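Local coordinates for protein dihydropyrimidinase (Brevibacillus agri, PDB 3SFW) that probably hydrolyses the ring amide of dihydropyrimidines to N-carbamoyl beta-amino acids, using a pair of zinc ions, at residues F152-N157 with Q181-N186. Residues are numbered along the deposited sequence; the frame is centred on the assembly and turned at random.
With ZN (zinc ion), chain D.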
ATOM      1  N   PHE A 152      26.482  -5.205   7.230  1.00 10.42           N
ATOM      2  CA  PHE A 152      25.675  -6.023   8.117  1.00 11.98           C
ATOM      3  C   PHE A 152      24.905  -5.120   9.082  1.00 12.01           C
ATOM      4  O   PHE A 152      25.476  -4.255   9.683  1.00 12.44           O
ATOM      5  CB  PHE A 152      26.611  -6.976   8.914  1.00  9.71           C
ATOM      6  CG  PHE A 152      27.227  -8.055   8.066  1.00 11.88           C
ATOM      7  CD1 PHE A 152      28.515  -7.901   7.526  1.00 10.97           C
ATOM      8  CD2 PHE A 152      26.546  -9.248   7.846  1.00 10.66           C
ATOM      9  CE1 PHE A 152      29.082  -8.876   6.735  1.00 10.38           C
ATOM     10  CE2 PHE A 152      27.138 -10.266   7.105  1.00 11.89           C
ATOM     11  CZ  PHE A 152      28.406 -10.063   6.515  1.00 11.16           C
ATOM     12  N   MET A 153      23.585  -5.285   9.166  1.00 10.92           N
ATOM     13  CA  MET A 153      22.781  -4.400  10.023  1.00  9.03           C
ATOM     14  C   MET A 153      22.466  -5.118  11.326  1.00  9.75           C
ATOM     15  O   MET A 153      21.862  -4.520  12.228  1.00 10.61           O
ATOM     16  CB  MET A 153      21.480  -3.999   9.305  1.00 12.36           C
ATOM     17  CG  MET A 153      21.770  -3.254   7.984  1.00 11.12           C
ATOM     18  SD  MET A 153      20.302  -2.851   7.028  1.00 12.09           S
ATOM     19  CE  MET A 153      19.693  -1.353   7.874  1.00 11.64           C
ATOM     20  N   ALA A 154      22.856  -6.393  11.408  1.00 12.76           N
ATOM     21  CA  ALA A 154      22.732  -7.165  12.637  1.00 14.69           C
ATOM     22  C   ALA A 154      24.102  -7.720  13.058  1.00 14.92           C
ATOM     23  O   ALA A 154      25.143  -7.243  12.575  1.00 15.32           O
ATOM     24  CB  ALA A 154      21.677  -8.297  12.462  1.00 15.34           C
ATOM     25  N   TYR A 155      24.098  -8.660  14.013  1.00 14.51           N
ATOM     26  CA  TYR A 155      25.342  -9.184  14.631  1.00 15.31           C
ATOM     27  C   TYR A 155      26.087  -8.104  15.407  1.00 16.33           C
ATOM     28  O   TYR A 155      27.260  -7.834  15.180  1.00 14.74           O
ATOM     29  CB  TYR A 155      26.251  -9.844  13.581  1.00 15.62           C
ATOM     30  CG  TYR A 155      25.570 -10.919  12.758  1.00 17.52           C
ATOM     31  CD1 TYR A 155      25.103 -12.107  13.327  1.00 18.48           C
ATOM     32  CD2 TYR A 155      25.446 -10.764  11.377  1.00 17.61           C
ATOM     33  CE1 TYR A 155      24.477 -13.103  12.518  1.00 18.15           C
ATOM     34  CE2 TYR A 155      24.852 -11.743  10.587  1.00 16.31           C
ATOM     35  CZ  TYR A 155      24.370 -12.885  11.142  1.00 17.81           C
ATOM     36  OH  TYR A 155      23.831 -13.847  10.313  1.00 19.16           O
ATOM     37  N   LYS A 156      25.374  -7.454  16.322  1.00 15.46           N
ATOM     38  CA  LYS A 156      25.974  -6.415  17.166  1.00 16.76           C
ATOM     39  C   LYS A 156      27.310  -6.837  17.832  1.00 19.27           C
ATOM     40  O   LYS A 156      27.474  -7.990  18.284  1.00 20.76           O
ATOM     41  CB  LYS A 156      24.941  -6.002  18.239  1.00 17.75           C
ATOM     42  CG  LYS A 156      25.352  -4.766  19.043  1.00 21.14           C
ATOM     43  CD  LYS A 156      24.353  -4.517  20.189  1.00 26.61           C
ATOM     44  CE  LYS A 156      24.318  -3.035  20.612  1.00 31.90           C
ATOM     45  NZ  LYS A 156      22.956  -2.684  21.202  1.00 36.72           N
ATOM     46  N   ASN A 157      28.273  -5.927  17.805  1.00 22.49           N
ATOM     47  CA  ASN A 157      29.580  -6.162  18.405  1.00 26.66           C
ATOM     48  C   ASN A 157      30.409  -7.219  17.688  1.00 24.31           C
ATOM     49  O   ASN A 157      31.487  -7.584  18.151  1.00 26.31           O
ATOM     50  CB  ASN A 157      29.435  -6.562  19.887  1.00 31.93           C
ATOM     51  CG  ASN A 157      28.805  -5.454  20.741  1.00 34.24           C
ATOM     52  OD1 ASN A 157      29.124  -4.268  20.594  1.00 37.54           O
ATOM     53  ND2 ASN A 157      27.851  -5.838  21.584  1.00 38.41           N
ATOM     54  N   GLN A 181      25.220  -4.351  -0.761  1.00  8.41           N
ATOM     55  CA  GLN A 181      24.449  -5.467  -0.241  1.00  9.72           C
ATOM     56  C   GLN A 181      24.162  -5.204   1.228  1.00 10.50           C
ATOM     57  O   GLN A 181      25.055  -4.750   1.940  1.00 10.07           O
ATOM     58  CB  GLN A 181      25.281  -6.703  -0.319  1.00  9.49           C
ATOM     59  CG  GLN A 181      25.519  -7.180  -1.750  1.00 10.44           C
ATOM     60  CD  GLN A 181      26.649  -8.165  -1.787  1.00 11.57           C
ATOM     61  OE1 GLN A 181      26.452  -9.379  -2.052  1.00 15.12           O
ATOM     62  NE2 GLN A 181      27.799  -7.697  -1.497  1.00  7.83           N
ATOM     63  N   VAL A 182      22.956  -5.536   1.695  1.00  9.56           N
ATOM     64  CA  VAL A 182      22.736  -5.533   3.137  1.00 10.70           C
ATOM     65  C   VAL A 182      22.267  -6.876   3.660  1.00 11.92           C
ATOM     66  O   VAL A 182      21.362  -7.456   3.102  1.00 11.09           O
ATOM     67  CB  VAL A 182      21.716  -4.440   3.530  1.00 12.83           C
ATOM     68  CG1 VAL A 182      21.152  -4.688   4.851  1.00 26.53           C
ATOM     69  CG2 VAL A 182      22.364  -3.050   3.436  1.00 12.59           C
ATOM     70  N   HIS A 183      22.741  -7.229   4.863  1.00 10.32           N
ATOM     71  CA  HIS A 183      22.068  -8.192   5.746  1.00  9.21           C
ATOM     72  C   HIS A 183      21.103  -7.359   6.600  1.00 10.13           C
ATOM     73  O   HIS A 183      21.549  -6.616   7.491  1.00 12.39           O
ATOM     74  CB  HIS A 183      23.100  -8.915   6.683  1.00  9.61           C
ATOM     75  CG  HIS A 183      22.448  -9.817   7.699  1.00 10.75           C
ATOM     76  ND1 HIS A 183      22.644 -11.187   7.736  1.00 11.86           N
ATOM     77  CD2 HIS A 183      21.558  -9.531   8.689  1.00 12.22           C
ATOM     78  CE1 HIS A 183      21.931 -11.695   8.732  1.00 14.49           C
ATOM     79  NE2 HIS A 183      21.249 -10.718   9.310  1.00 10.26           N
ATOM     80  N   ALA A 184      19.798  -7.465   6.315  1.00  8.21           N
ATOM     81  CA  ALA A 184      18.834  -6.499   6.886  1.00  5.92           C
ATOM     82  C   ALA A 184      18.028  -7.160   8.012  1.00 10.51           C
ATOM     83  O   ALA A 184      16.894  -7.614   7.799  1.00 12.52           O
ATOM     84  CB  ALA A 184      17.868  -5.950   5.774  1.00 11.70           C
ATOM     85  N   GLU A 185      18.562  -7.108   9.227  1.00 10.84           N
ATOM     86  CA  GLU A 185      17.720  -7.299  10.448  1.00 11.84           C
ATOM     87  C   GLU A 185      18.144  -6.201  11.401  1.00 11.12           C
ATOM     88  O   GLU A 185      19.356  -5.865  11.460  1.00 14.04           O
ATOM     89  CB  GLU A 185      18.004  -8.636  11.149  1.00 10.98           C
ATOM     90  CG  GLU A 185      17.721  -9.907  10.312  1.00 11.58           C
ATOM     91  CD  GLU A 185      18.179 -11.140  11.045  1.00 11.75           C
ATOM     92  OE1 GLU A 185      19.431 -11.370  11.124  1.00 14.24           O
ATOM     93  OE2 GLU A 185      17.285 -11.810  11.641  1.00 15.20           O
ATOM     94  N   ASN A 186      17.209  -5.749  12.245  1.00  9.91           N
ATOM     95  CA  ASN A 186      17.612  -4.711  13.212  1.00 12.28           C
ATOM     96  C   ASN A 186      18.445  -5.325  14.334  1.00 12.04           C
ATOM     97  O   ASN A 186      17.926  -6.050  15.204  1.00 12.55           O
ATOM     98  CB  ASN A 186      16.392  -3.955  13.754  1.00  9.34           C
ATOM     99  CG  ASN A 186      16.804  -2.767  14.588  1.00 12.07           C
ATOM    100  OD1 ASN A 186      17.484  -2.924  15.605  1.00 12.74           O
ATOM    101  ND2 ASN A 186      16.408  -1.588  14.172  1.00 11.63           N
TER
HETATM  102 ZN    ZN D 501      23.570 -12.657   6.386  1.00 15.91          ZN
HETATM  103  O   HOH W   1      23.172 -14.343   7.803  1.00 18.53           O
HETATM  104  O   HOH W   2      25.314 -12.998   7.512  1.00 15.51           O
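Phe152 and His183 lie opposite each other in a single backbone bridge, where the N of Met153 donates to the O of His183 at 3.0 Å. The His183 side chain then carries the contact. With CG anti to the backbone N (chi1 175°), its ring passes the methyl of Ala154 and comes against the Tyr155 side chain, and ND1 binds zinc at 2.2 Å. On the far side of the ring NE2 gives a nearly straight bond of 2.6 Å, close to the imidazole plane, to the anti side of Glu185 OE1, an oxygen that Arg212 also salt-bridges. This His-carboxylate pair fixes the ring's rotation and would probably make ND1 a stronger ligand. Such a histidine at the C-terminal side of a barrel strand, here 180-182, is characteristic of the TIM-barrel amidohydrolases, and His239 and the carboxylated Lys150 complete this metal's protein ligands. Tyr155 CE2 sits 3.4 Å above one imidazole face, toward the rim, with the ring planes at 58°, and its OH reaches zinc-bound water 1 at 2.6 Å. A phenylalanine here, lacking the hydroxyl, would probably leave that water without its phenolic partner. Phe152 CD2 packs against His183 CB at 3.7 Å. Ala154, a small residue, sets CB 3.9 Å from Glu185 CB, while flexible, unbranched Met153 brings SD within 4.1 Å of Ala184 CB, with Leu166 of helix 163-176 also against it.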